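Side-chain contacts in GphF Dehydratase 1 (Archangium violaceum, PDB 6MBF), which probably dehydrates polyketide intermediates in the gephyronic acid synthase and takes part in rearranging the resulting olefin: residues Cys209-Ile214 / Leu280-Ala285; Ser83-Arg88 / Ala93-Arg98; Asp204-Cys209 / Leu264-Met269. All coordinates share one frame; numbering follows the deposited sequence. Where two conformers were deposited one is given.

In the fold
Three buried contacts sample the double hot-dog fold of a polyketide synthase dehydratase. Contacts 1 and 3 both use helix 200-214, share Cys209 and reach the neighbouring strands 273-284 and 259-267; their centres lie 13 Å apart. They merge where Leu280 CD2 meets Phe207 CD1 at 3.6 Å and Val210 CG2 meets Leu264 CD2 at 4.0 Å. Contact 2 belongs to the other hot-dog half, its centre 23 Å from that of contact 1 and 25 Å from that of contact 3, with contact 3 on the opposite side of the chain's centre. A bound magnesium ion lies about 6 Å from the Phe211 side chain, 7 Å from that of Phe207 and 10 Å from that of Leu85.

Contact 1: Cys209-Ile214 / Leu280-Ala285; sequences CVFALI and LQLKRA
Leu282 sends one methyl, CD1, against Val210, Phe211 and Ile214 on helix 200-214, the hot-dog helix; strand 273-284 is one of the sheet strands it packs on. The short axes of 209-214 and 280-284 come within 11.7 Å at 51°, a spacing bridged entirely by side chains. CD1 of Leu282 lies 3.8 Å from Ile214 CD1 and 4.1 Å from Val210 CG1, so the end of one branched chain touches the ends of two others. The third partner is aromatic: Phe211 CE1 is 3.8 Å from the same Leu282 CD1, which sits at the ring's edge, in its plane, and not over a face. A chi2 of -14° suits this, keeping the CA-CB bond of Phe211 close to the ring plane so that an edge faces the strand. Ile214 reaches out by an extended end, its CD1 nearly anti to CA (chi2 164°). The second Leu282 methyl, CD2, only grazes the ring, 4.2 Å from Phe211 CE1. Beyond, Val210 also packs on Leu246 and Leu248, and Ile214 on Phe224. Between these two segments the contact is purely apolar, with every touching residue buried and no hydrogen bond across.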
ATOM      1  N   CYS A 209       4.185   9.180   5.794  1.00 13.58           N
ATOM      2  CA  CYS A 209       4.115  10.632   5.934  1.00 15.44           C
ATOM      3  C   CYS A 209       2.834  11.049   6.649  1.00 12.90           C
ATOM      4  O   CYS A 209       2.844  11.982   7.466  1.00 15.82           O
ATOM      5  CB  CYS A 209       4.202  11.309   4.566  1.00 15.17           C
ATOM      6  SG  CYS A 209       5.800  11.146   3.730  1.00 14.83           S
ATOM      7  N   VAL A 210       1.718  10.372   6.361  1.00 13.63           N
ATOM      8  CA  VAL A 210       0.483  10.658   7.090  1.00 16.68           C
ATOM      9  C   VAL A 210       0.651  10.294   8.557  1.00 15.85           C
ATOM     10  O   VAL A 210       0.243  11.053   9.450  1.00 15.23           O
ATOM     11  CB  VAL A 210      -0.719   9.918   6.470  1.00 17.58           C
ATOM     12  CG1 VAL A 210      -2.020  10.354   7.170  1.00 14.96           C
ATOM     13  CG2 VAL A 210      -0.804  10.153   4.976  1.00 16.99           C
ATOM     14  N   PHE A 211       1.266   9.134   8.827  1.00 13.18           N
ATOM     15  CA  PHE A 211       1.524   8.716  10.206  1.00 13.63           C
ATOM     16  C   PHE A 211       2.334   9.762  10.959  1.00 16.25           C
ATOM     17  O   PHE A 211       2.037  10.076  12.121  1.00 15.20           O
ATOM     18  CB  PHE A 211       2.287   7.391  10.231  1.00 18.11           C
ATOM     19  CG  PHE A 211       1.516   6.201   9.720  1.00 15.31           C
ATOM     20  CD1 PHE A 211       0.142   6.242   9.534  1.00 15.25           C
ATOM     21  CD2 PHE A 211       2.187   5.014   9.471  1.00 20.80           C
ATOM     22  CE1 PHE A 211      -0.538   5.112   9.088  1.00 20.00           C
ATOM     23  CE2 PHE A 211       1.512   3.890   9.018  1.00 18.12           C
ATOM     24  CZ  PHE A 211       0.150   3.944   8.831  1.00 16.73           C
ATOM     25  N   ALA A 212       3.380  10.291  10.318  1.00 16.29           N
ATOM     26  CA  ALA A 212       4.254  11.255  10.978  1.00 15.77           C
ATOM     27  C   ALA A 212       3.491  12.511  11.379  1.00 17.76           C
ATOM     28  O   ALA A 212       3.771  13.104  12.425  1.00 18.89           O
ATOM     29  CB  ALA A 212       5.433  11.605  10.064  1.00 15.10           C
ATOM     30  N   LEU A 213       2.517  12.935  10.567  1.00 14.38           N
ATOM     31  CA  LEU A 213       1.703  14.082  10.953  1.00 18.73           C
ATOM     32  C   LEU A 213       0.789  13.740  12.125  1.00 19.61           C
ATOM     33  O   LEU A 213       0.719  14.489  13.109  1.00 18.06           O
ATOM     34  CB  LEU A 213       0.891  14.581   9.757  1.00 18.64           C
ATOM     35  CG  LEU A 213       1.477  15.841   9.132  1.00 28.01           C
ATOM     36  CD1 LEU A 213       2.833  15.524   8.501  1.00 22.99           C
ATOM     37  CD2 LEU A 213       0.513  16.420   8.117  1.00 25.48           C
ATOM     38  N   ILE A 214       0.095  12.601  12.044  1.00 16.29           N
ATOM     39  CA  ILE A 214      -0.799  12.180  13.120  1.00 16.24           C
ATOM     40  C   ILE A 214      -0.047  12.099  14.448  1.00 18.48           C
ATOM     41  O   ILE A 214      -0.484  12.655  15.460  1.00 19.81           O
ATOM     42  CB  ILE A 214      -1.456  10.832  12.771  1.00 15.45           C
ATOM     43  CG1 ILE A 214      -2.430  10.988  11.596  1.00 14.09           C
ATOM     44  CG2 ILE A 214      -2.150  10.249  13.988  1.00 18.02           C
ATOM     45  CD1 ILE A 214      -2.818   9.664  10.964  1.00 15.03           C
ATOM     46  N   LEU A 280      -7.900   7.520   1.860  1.00 12.78           N
ATOM     47  CA  LEU A 280      -7.257   6.479   2.639  1.00 13.86           C
ATOM     48  C   LEU A 280      -7.836   6.504   4.050  1.00 17.24           C
ATOM     49  O   LEU A 280      -7.801   7.537   4.722  1.00 16.39           O
ATOM     50  CB  LEU A 280      -5.748   6.712   2.665  1.00 16.39           C
ATOM     51  CG  LEU A 280      -4.944   5.775   3.566  1.00 17.97           C
ATOM     52  CD1 LEU A 280      -5.000   4.356   3.044  1.00 25.06           C
ATOM     53  CD2 LEU A 280      -3.498   6.249   3.697  1.00 17.95           C
ATOM     54  N   GLN A 281      -8.402   5.387   4.487  1.00 13.36           N
ATOM     55  CA  GLN A 281      -9.081   5.306   5.774  1.00 15.16           C
ATOM     56  C   GLN A 281      -8.189   4.543   6.744  1.00 18.69           C
ATOM     57  O   GLN A 281      -7.791   3.408   6.467  1.00 20.18           O
ATOM     58  CB  GLN A 281     -10.451   4.647   5.608  1.00 18.00           C
ATOM     59  CG  GLN A 281     -11.431   5.551   4.848  1.00 24.03           C
ATOM     60  CD  GLN A 281     -12.355   4.797   3.908  1.00 43.24           C
ATOM     61  OE1 GLN A 281     -12.170   4.807   2.686  1.00 37.04           O
ATOM     62  NE2 GLN A 281     -13.371   4.161   4.471  1.00 23.24           N
ATOM     63  N   LEU A 282      -7.847   5.180   7.863  1.00 16.43           N
ATOM     64  CA  LEU A 282      -6.954   4.605   8.859  1.00 14.93           C
ATOM     65  C   LEU A 282      -7.710   4.346  10.153  1.00 17.65           C
ATOM     66  O   LEU A 282      -8.539   5.158  10.567  1.00 19.16           O
ATOM     67  CB  LEU A 282      -5.778   5.542   9.151  1.00 17.28           C
ATOM     68  CG  LEU A 282      -4.922   6.003   7.975  1.00 17.16           C
ATOM     69  CD1 LEU A 282      -3.844   6.977   8.485  1.00 17.21           C
ATOM     70  CD2 LEU A 282      -4.299   4.798   7.303  1.00 19.69           C
ATOM     71  N   LYS A 283      -7.416   3.221  10.801  1.00 16.83           N
ATOM     72  CA  LYS A 283      -8.037   2.913  12.080  1.00 15.11           C
ATOM     73  C   LYS A 283      -7.000   2.294  13.006  1.00 16.07           C
ATOM     74  O   LYS A 283      -6.150   1.517  12.562  1.00 19.96           O
ATOM     75  CB  LYS A 283      -9.235   1.965  11.908  1.00 19.54           C
ATOM     76  CG  LYS A 283     -10.029   1.753  13.184  1.00 24.27           C
ATOM     77  CD  LYS A 283     -11.273   0.918  12.941  1.00 26.77           C
ATOM     78  CE  LYS A 283     -12.094   0.787  14.214  1.00 40.31           C
ATOM     79  NZ  LYS A 283     -13.353   0.033  13.974  1.00 58.42           N
ATOM     80  N   ARG A 284      -7.062   2.651  14.288  1.00 18.40           N
ATOM     81  CA  ARG A 284      -6.124   2.091  15.254  1.00 19.86           C
ATOM     82  C   ARG A 284      -6.335   0.587  15.394  1.00 19.54           C
ATOM     83  O   ARG A 284      -7.468   0.100  15.461  1.00 22.46           O
ATOM     84  CB  ARG A 284      -6.282   2.773  16.614  1.00 21.21           C
ATOM     85  CG  ARG A 284      -5.792   4.213  16.657  1.00 21.39           C
ATOM     86  CD  ARG A 284      -5.829   4.738  18.085  1.00 22.33           C
ATOM     87  NE  ARG A 284      -5.237   6.066  18.204  1.00 18.19           N
ATOM     88  CZ  ARG A 284      -3.933   6.285  18.327  1.00 20.95           C
ATOM     89  NH1 ARG A 284      -3.083   5.258  18.343  1.00 18.63           N
ATOM     90  NH2 ARG A 284      -3.481   7.523  18.447  1.00 18.45           N
ATOM     91  N   ALA A 285      -5.231  -0.149  15.419  1.00 22.01           N
ATOM     92  CA  ALA A 285      -5.297  -1.590  15.604  1.00 26.76           C
ATOM     93  C   ALA A 285      -5.689  -1.923  17.038  1.00 29.96           C
ATOM     94  O   ALA A 285      -5.219  -1.295  17.988  1.00 41.98           O
ATOM     95  CB  ALA A 285      -3.949  -2.230  15.264  1.00 25.23           C
TER

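Contact 2: Ser83-Arg88 / Ala93-Arg98; sequences SPLVLR and ARLRLR
Thr27 OG1 is gripped twice by one strand, through a hydrogen bond with Leu95 O and a weak one with Arg94 NH2, while the side chain of Leu95 turns inward to meet Leu85. The setting is the first hot-dog unit of the dehydratase, in which strand 93-100 belongs to the sheet that packs on helix 52-65. Segment 83-88 runs beside this strand without bonding to it: its weakly bonded strand 86-87 pairs instead with strand 46-48, and no hydrogen bond joins 83-88 to 93-98. The nearest CA atoms, those of Leu87 and Ala93, are 7.5 Å apart, and methyl groups close the interval. Leu85 CD2 and Leu95 CD2 touch at 3.7 Å. Different first torsions bring both CD2 methyls into the gap between the segments: CG of Leu85 lies opposite its own nitrogen (chi1 174°), whereas CG of Leu95 stands beside the nitrogen (chi1 -84°). Both leucines also pack on helix 52-65, Leu85 against Tyr54 and Leu95 against Met57. On the other face of the strand, Arg96 forms a salt bridge with Glu117 and a cation-pi contact with Trp120, while Leu95 points into the apolar side. The CG-CD2 bond of Leu85 points nearly straight at Leu95 CD2, while that of Leu95 comes in at a slant. Next to them, Leu87 CD2 rests on the single methyl of Ala93, 3.9 Å from its CB.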
ATOM      1  N   SER A  83      -9.234  -8.656   6.891  1.00 26.19           N
ATOM      2  CA  SER A  83      -8.536  -9.383   7.947  1.00 18.92           C
ATOM      3  C   SER A  83      -7.059  -9.216   7.639  1.00 20.12           C
ATOM      4  O   SER A  83      -6.665  -9.377   6.472  1.00 21.26           O
ATOM      5  CB  SER A  83      -8.880 -10.870   8.019  1.00 26.64           C
ATOM      6  OG  SER A  83     -10.106 -11.084   8.697  1.00 42.70           O
ATOM      7  N   PRO A  84      -6.233  -8.913   8.637  1.00 21.06           N
ATOM      8  CA  PRO A  84      -4.794  -8.848   8.390  1.00 23.18           C
ATOM      9  C   PRO A  84      -4.258 -10.219   8.020  1.00 17.96           C
ATOM     10  O   PRO A  84      -4.829 -11.258   8.375  1.00 17.77           O
ATOM     11  CB  PRO A  84      -4.226  -8.361   9.729  1.00 25.32           C
ATOM     12  CG  PRO A  84      -5.210  -8.832  10.735  1.00 26.28           C
ATOM     13  CD  PRO A  84      -6.558  -8.773  10.067  1.00 23.63           C
ATOM     14  N   LEU A  85      -3.162 -10.214   7.273  1.00 15.66           N
ATOM     15  CA  LEU A  85      -2.425 -11.426   6.953  1.00 14.79           C
ATOM     16  C   LEU A  85      -1.206 -11.464   7.871  1.00 16.26           C
ATOM     17  O   LEU A  85      -0.275 -10.660   7.725  1.00 16.65           O
ATOM     18  CB  LEU A  85      -2.033 -11.467   5.476  1.00 17.10           C
ATOM     19  CG  LEU A  85      -1.118 -12.624   5.048  1.00 21.23           C
ATOM     20  CD1 LEU A  85      -1.647 -13.947   5.569  1.00 24.83           C
ATOM     21  CD2 LEU A  85      -0.978 -12.664   3.527  1.00 23.62           C
ATOM     22  N   VAL A  86      -1.235 -12.365   8.835  1.00 16.63           N
ATOM     23  CA  VAL A  86      -0.115 -12.553   9.746  1.00 15.35           C
ATOM     24  C   VAL A  86       0.743 -13.673   9.193  1.00 15.01           C
ATOM     25  O   VAL A  86       0.239 -14.769   8.914  1.00 20.95           O
ATOM     26  CB  VAL A  86      -0.606 -12.885  11.163  1.00 19.11           C
ATOM     27  CG1 VAL A  86       0.575 -13.135  12.081  1.00 20.41           C
ATOM     28  CG2 VAL A  86      -1.505 -11.773  11.699  1.00 21.70           C
ATOM     29  N   LEU A  87       2.030 -13.397   9.013  1.00 15.14           N
ATOM     30  CA  LEU A  87       3.004 -14.393   8.599  1.00 12.00           C
ATOM     31  C   LEU A  87       3.795 -14.862   9.811  1.00 15.69           C
ATOM     32  O   LEU A  87       4.170 -14.058  10.669  1.00 19.74           O
ATOM     33  CB  LEU A  87       3.974 -13.820   7.560  1.00 16.00           C
ATOM     34  CG  LEU A  87       3.358 -13.333   6.245  1.00 17.32           C
ATOM     35  CD1 LEU A  87       4.439 -12.630   5.429  1.00 18.90           C
ATOM     36  CD2 LEU A  87       2.717 -14.487   5.456  1.00 17.22           C
ATOM     37  N   ARG A  88       4.056 -16.164   9.883  1.00 16.91           N
ATOM     38  CA  ARG A  88       5.090 -16.656  10.785  1.00 14.11           C
ATOM     39  C   ARG A  88       6.412 -16.676  10.029  1.00 15.09           C
ATOM     40  O   ARG A  88       6.475 -17.165   8.896  1.00 17.36           O
ATOM     41  CB  ARG A  88       4.763 -18.053  11.316  1.00 15.09           C
ATOM     42  CG  ARG A  88       3.338 -18.240  11.770  1.00 16.77           C
ATOM     43  CD  ARG A  88       2.926 -17.316  12.906  1.00 23.60           C
ATOM     44  NE  ARG A  88       1.541 -17.598  13.302  1.00 21.83           N
ATOM     45  CZ  ARG A  88       0.814 -16.822  14.101  1.00 23.05           C
ATOM     46  NH1 ARG A  88       1.328 -15.709  14.603  1.00 22.36           N
ATOM     47  NH2 ARG A  88      -0.440 -17.154  14.393  1.00 30.64           N
ATOM     48  N   ALA A  93       3.112 -18.768   2.669  1.00 17.62           N
ATOM     49  CA  ALA A  93       1.667 -18.630   2.578  1.00 16.85           C
ATOM     50  C   ALA A  93       1.273 -18.546   1.114  1.00 19.37           C
ATOM     51  O   ALA A  93       1.922 -17.846   0.330  1.00 19.43           O
ATOM     52  CB  ALA A  93       1.171 -17.380   3.313  1.00 23.85           C
ATOM     53  N   ARG A  94       0.216 -19.262   0.750  1.00 18.00           N
ATOM     54  CA  ARG A  94      -0.378 -19.132  -0.575  1.00 22.52           C
ATOM     55  C   ARG A  94      -1.171 -17.834  -0.657  1.00 20.53           C
ATOM     56  O   ARG A  94      -1.928 -17.510   0.258  1.00 21.85           O
ATOM     57  CB  ARG A  94      -1.303 -20.312  -0.870  1.00 22.34           C
ATOM     58  CG  ARG A  94      -0.639 -21.676  -0.818  1.00 42.72           C
ATOM     59  CD  ARG A  94       0.527 -21.774  -1.787  1.00 51.50           C
ATOM     60  NE  ARG A  94       0.162 -21.314  -3.123  1.00 52.09           N
ATOM     61  CZ  ARG A  94      -0.392 -22.082  -4.054  1.00 57.80           C
ATOM     62  NH1 ARG A  94      -0.650 -23.357  -3.799  1.00 45.89           N
ATOM     63  NH2 ARG A  94      -0.689 -21.572  -5.242  1.00 60.65           N
ATOM     64  N   LEU A  95      -0.993 -17.096  -1.750  1.00 19.14           N
ATOM     65  CA  LEU A  95      -1.742 -15.878  -2.034  1.00 20.77           C
ATOM     66  C   LEU A  95      -2.562 -16.078  -3.297  1.00 22.21           C
ATOM     67  O   LEU A  95      -2.108 -16.726  -4.244  1.00 24.94           O
ATOM     68  CB  LEU A  95      -0.827 -14.675  -2.235  1.00 33.69           C
ATOM     69  CG  LEU A  95      -0.301 -13.887  -1.045  1.00 28.33           C
ATOM     70  CD1 LEU A  95       0.273 -12.582  -1.566  1.00 16.94           C
ATOM     71  CD2 LEU A  95      -1.394 -13.629  -0.027  1.00 27.73           C
ATOM     72  N   ARG A  96      -3.761 -15.499  -3.318  1.00 18.54           N
ATOM     73  CA  ARG A  96      -4.660 -15.662  -4.452  1.00 19.12           C
ATOM     74  C   ARG A  96      -5.405 -14.362  -4.689  1.00 20.40           C
ATOM     75  O   ARG A  96      -5.955 -13.788  -3.749  1.00 19.68           O
ATOM     76  CB  ARG A  96      -5.658 -16.797  -4.199  1.00 19.60           C
ATOM     77  CG  ARG A  96      -6.672 -17.034  -5.312  1.00 24.34           C
ATOM     78  CD  ARG A  96      -7.683 -18.110  -4.910  1.00 23.80           C
ATOM     79  NE  ARG A  96      -8.655 -17.610  -3.938  1.00 19.90           N
ATOM     80  CZ  ARG A  96      -9.492 -18.376  -3.242  1.00 22.93           C
ATOM     81  NH1 ARG A  96      -9.484 -19.696  -3.401  1.00 28.99           N
ATOM     82  NH2 ARG A  96     -10.334 -17.825  -2.384  1.00 22.91           N
ATOM     83  N   LEU A  97      -5.410 -13.895  -5.935  1.00 18.73           N
ATOM     84  CA  LEU A  97      -6.304 -12.824  -6.356  1.00 14.94           C
ATOM     85  C   LEU A  97      -7.248 -13.411  -7.392  1.00 17.12           C
ATOM     86  O   LEU A  97      -6.801 -13.937  -8.416  1.00 20.08           O
ATOM     87  CB  LEU A  97      -5.537 -11.628  -6.925  1.00 20.62           C
ATOM     88  CG  LEU A  97      -6.386 -10.397  -7.290  1.00 15.71           C
ATOM     89  CD1 LEU A  97      -5.549  -9.109  -7.170  1.00 16.90           C
ATOM     90  CD2 LEU A  97      -7.012 -10.477  -8.700  1.00 15.49           C
ATOM     91  N   ARG A  98      -8.543 -13.322  -7.125  1.00 18.00           N
ATOM     92  CA  ARG A  98      -9.555 -13.775  -8.061  1.00 17.62           C
ATOM     93  C   ARG A  98     -10.399 -12.583  -8.487  1.00 23.77           C
ATOM     94  O   ARG A  98     -10.597 -11.634  -7.723  1.00 19.97           O
ATOM     95  CB  ARG A  98     -10.431 -14.879  -7.451  1.00 17.62           C
ATOM     96  CG  ARG A  98     -11.348 -14.432  -6.339  1.00 25.50           C
ATOM     97  CD  ARG A  98     -12.029 -15.627  -5.678  1.00 24.70           C
ATOM     98  NE  ARG A  98     -13.088 -15.207  -4.763  1.00 29.95           N
ATOM     99  CZ  ARG A  98     -13.694 -16.031  -3.915  1.00 42.41           C
ATOM    100  NH1 ARG A  98     -13.333 -17.304  -3.871  1.00 30.06           N
ATOM    101  NH2 ARG A  98     -14.649 -15.583  -3.110  1.00 47.02           N
TER

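Contact 3: Asp204-Cys209 / Leu264-Met269; sequences DACFQC and LRLFDM
Cys206 and Leu264 meet first through backbone and methyl: Leu264 CD2 lies 3.7 Å from Cys206 O and 4.1 Å from Cys206 CB. The same CD2 reaches the edge of the next residue on the helix, 4.0 Å from Phe207 CD1 and near the ring plane. The other methyl, Leu264 CD1, stands off that plane, 4.2 Å from Phe207 CE1, and the two side chains cross at about a right angle. Two residues further along the strand, the thiol of Cys206 lies against Leu266, with SG 3.8 Å from Leu266 CD2 and equally far from its CG. That reach follows from chi1 of -64°, which sets SG beside the backbone nitrogen and opposite the carbonyl carbon.

A polar network holds another face of the helix. Gln208 NE2 donates to Asp204 OD2 at 2.8 Å in a nearly straight bond, meeting the syn side of the carboxylate and lying 23° out of its plane. Further bonds fix both groups: Asp204 OD1 with Tyr162 OH, Gln208 OE1 with Tyr154 OH, and Gln208 NE2 with Leu166 O. The Asp-to-Gln spacing, four residues along the helix, fits the DxxxQ pattern of polyketide synthase dehydratases, consistent with a polar side turned to the active-site region and an apolar side turned to the sheet.

Helix 200-214 thus lies across the sheet of the second hot-dog unit as its central helix, its short segment running at 131° to strand 264-267. Around this point Cys206 also packs on Val244 of strand 241-248, and Leu264 and Leu266 are bonded through their backbones to strand 273-284.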
ATOM      1  N   ASP A 204       4.005   2.740   0.819  1.00 12.84           N
ATOM      2  CA  ASP A 204       4.039   2.723   2.281  1.00 14.48           C
ATOM      3  C   ASP A 204       4.751   3.948   2.840  1.00 15.37           C
ATOM      4  O   ASP A 204       4.313   4.515   3.848  1.00 12.77           O
ATOM      5  CB  ASP A 204       4.714   1.453   2.797  1.00 14.70           C
ATOM      6  CG  ASP A 204       4.954   1.502   4.294  1.00 16.77           C
ATOM      7  OD1 ASP A 204       3.984   1.330   5.061  1.00 15.14           O
ATOM      8  OD2 ASP A 204       6.117   1.728   4.695  1.00 15.91           O
ATOM      9  N   ALA A 205       5.856   4.363   2.214  1.00 12.91           N
ATOM     10  CA  ALA A 205       6.548   5.568   2.667  1.00 15.79           C
ATOM     11  C   ALA A 205       5.636   6.793   2.591  1.00 15.32           C
ATOM     12  O   ALA A 205       5.631   7.632   3.500  1.00 14.70           O
ATOM     13  CB  ALA A 205       7.818   5.784   1.839  1.00 14.67           C
ATOM     14  N   CYS A 206       4.829   6.898   1.532  1.00 12.72           N
ATOM     15  CA  CYS A 206       3.877   8.001   1.440  1.00 16.13           C
ATOM     16  C   CYS A 206       2.839   7.926   2.554  1.00 14.95           C
ATOM     17  O   CYS A 206       2.498   8.943   3.166  1.00 14.15           O
ATOM     18  CB  CYS A 206       3.198   8.002   0.068  1.00 17.66           C
ATOM     19  SG  CYS A 206       4.330   8.297  -1.323  1.00 16.25           S
ATOM     20  N   PHE A 207       2.327   6.729   2.837  1.00 11.52           N
ATOM     21  CA  PHE A 207       1.367   6.600   3.927  1.00 16.57           C
ATOM     22  C   PHE A 207       2.024   6.896   5.270  1.00 14.65           C
ATOM     23  O   PHE A 207       1.381   7.465   6.160  1.00 13.63           O
ATOM     24  CB  PHE A 207       0.734   5.205   3.919  1.00 15.36           C
ATOM     25  CG  PHE A 207      -0.182   4.934   2.735  1.00 12.91           C
ATOM     26  CD1 PHE A 207      -0.427   5.901   1.759  1.00 13.76           C
ATOM     27  CD2 PHE A 207      -0.785   3.693   2.599  1.00 16.37           C
ATOM     28  CE1 PHE A 207      -1.280   5.626   0.665  1.00 14.25           C
ATOM     29  CE2 PHE A 207      -1.628   3.416   1.523  1.00 17.61           C
ATOM     30  CZ  PHE A 207      -1.875   4.373   0.560  1.00 12.73           C
ATOM     31  N   GLN A 208       3.314   6.567   5.422  1.00 13.08           N
ATOM     32  CA  GLN A 208       4.001   6.882   6.672  1.00 15.33           C
ATOM     33  C   GLN A 208       4.158   8.391   6.876  1.00 16.83           C
ATOM     34  O   GLN A 208       4.257   8.849   8.023  1.00 14.32           O
ATOM     35  CB  GLN A 208       5.361   6.178   6.725  1.00 14.26           C
ATOM     36  CG  GLN A 208       5.283   4.662   6.986  1.00 11.67           C
ATOM     37  CD  GLN A 208       6.572   4.142   7.560  1.00 18.52           C
ATOM     38  OE1 GLN A 208       7.084   4.692   8.542  1.00 16.23           O
ATOM     39  NE2 GLN A 208       7.130   3.097   6.947  1.00 14.40           N
ATOM     40  N   CYS A 209       4.185   9.180   5.794  1.00 13.58           N
ATOM     41  CA  CYS A 209       4.115  10.632   5.934  1.00 15.44           C
ATOM     42  C   CYS A 209       2.834  11.049   6.649  1.00 12.90           C
ATOM     43  O   CYS A 209       2.844  11.982   7.466  1.00 15.82           O
ATOM     44  CB  CYS A 209       4.202  11.309   4.566  1.00 15.17           C
ATOM     45  SG  CYS A 209       5.800  11.146   3.730  1.00 14.83           S
ATOM     46  N   LEU A 264      -3.961  11.843  -0.933  1.00 12.19           N
ATOM     47  CA  LEU A 264      -2.560  11.996  -1.298  1.00 13.43           C
ATOM     48  C   LEU A 264      -2.423  12.142  -2.803  1.00 16.18           C
ATOM     49  O   LEU A 264      -3.224  11.606  -3.573  1.00 16.19           O
ATOM     50  CB  LEU A 264      -1.700  10.808  -0.833  1.00 14.68           C
ATOM     51  CG  LEU A 264      -1.655  10.479   0.658  1.00 12.12           C
ATOM     52  CD1 LEU A 264      -2.768   9.527   1.036  1.00 14.62           C
ATOM     53  CD2 LEU A 264      -0.299   9.853   0.987  1.00 14.77           C
ATOM     54  N   ARG A 265      -1.402  12.891  -3.212  0.53 13.71           N
ATOM     55  CA  ARG A 265      -1.037  13.062  -4.611  0.53 14.91           C
ATOM     56  C   ARG A 265       0.465  12.858  -4.722  0.53 17.94           C
ATOM     57  O   ARG A 265       1.234  13.505  -4.003  0.53 17.25           O
ATOM     58  CB  ARG A 265      -1.436  14.452  -5.126  0.53 16.54           C
ATOM     59  CG  ARG A 265      -2.930  14.755  -4.994  0.53 22.43           C
ATOM     60  CD  ARG A 265      -3.737  13.793  -5.833  0.53 17.82           C
ATOM     61  NE  ARG A 265      -5.152  14.148  -5.928  0.53 19.92           N
ATOM     62  CZ  ARG A 265      -6.131  13.566  -5.242  0.53 17.92           C
ATOM     63  NH1 ARG A 265      -5.871  12.593  -4.375  0.53 10.59           N
ATOM     64  NH2 ARG A 265      -7.385  13.960  -5.434  0.53 19.94           N
ATOM     65  N   LEU A 266       0.876  11.941  -5.595  1.00 14.63           N
ATOM     66  CA  LEU A 266       2.284  11.624  -5.799  1.00 13.01           C
ATOM     67  C   LEU A 266       2.754  12.237  -7.116  1.00 14.20           C
ATOM     68  O   LEU A 266       2.101  12.067  -8.149  1.00 15.07           O
ATOM     69  CB  LEU A 266       2.505  10.105  -5.816  1.00 11.84           C
ATOM     70  CG  LEU A 266       2.432   9.305  -4.501  1.00 13.97           C
ATOM     71  CD1 LEU A 266       1.074   9.406  -3.821  1.00 16.10           C
ATOM     72  CD2 LEU A 266       2.763   7.855  -4.789  1.00 16.04           C
ATOM     73  N   PHE A 267       3.902  12.917  -7.083  1.00 15.31           N
ATOM     74  CA  PHE A 267       4.463  13.583  -8.252  1.00 14.38           C
ATOM     75  C   PHE A 267       5.879  13.090  -8.504  1.00 16.27           C
ATOM     76  O   PHE A 267       6.621  12.804  -7.559  1.00 15.92           O
ATOM     77  CB  PHE A 267       4.492  15.107  -8.068  1.00 16.48           C
ATOM     78  CG  PHE A 267       3.144  15.713  -7.822  1.00 16.54           C
ATOM     79  CD1 PHE A 267       2.390  16.224  -8.872  1.00 19.60           C
ATOM     80  CD2 PHE A 267       2.630  15.770  -6.536  1.00 16.55           C
ATOM     81  CE1 PHE A 267       1.139  16.779  -8.640  1.00 19.24           C
ATOM     82  CE2 PHE A 267       1.385  16.320  -6.301  1.00 19.83           C
ATOM     83  CZ  PHE A 267       0.641  16.826  -7.348  1.00 19.97           C
ATOM     84  N   ASP A 268       6.271  12.998  -9.777  1.00 15.12           N
ATOM     85  CA  ASP A 268       7.674  12.699 -10.028  1.00 14.02           C
ATOM     86  C   ASP A 268       8.509  13.948  -9.747  1.00 15.97           C
ATOM     87  O   ASP A 268       7.986  15.008  -9.384  1.00 19.20           O
ATOM     88  CB  ASP A 268       7.875  12.135 -11.440  1.00 16.84           C
ATOM     89  CG  ASP A 268       7.575  13.132 -12.559  1.00 19.10           C
ATOM     90  OD1 ASP A 268       7.576  14.362 -12.342  1.00 18.89           O
ATOM     91  OD2 ASP A 268       7.341  12.655 -13.694  1.00 19.86           O
ATOM     92  N   MET A 269       9.832  13.817  -9.880  1.00 18.37           N
ATOM     93  CA  MET A 269      10.702  14.934  -9.520  1.00 18.00           C
ATOM     94  C   MET A 269      10.625  16.097 -10.510  1.00 21.34           C
ATOM     95  O   MET A 269      11.221  17.151 -10.247  1.00 23.25           O
ATOM     96  CB  MET A 269      12.141  14.439  -9.368  1.00 24.01           C
ATOM     97  CG  MET A 269      12.271  13.338  -8.314  1.00 19.95           C
ATOM     98  SD  MET A 269      11.594  13.801  -6.697  1.00 22.67           S
ATOM     99  CE  MET A 269      12.927  14.809  -6.056  1.00 29.51           C
TER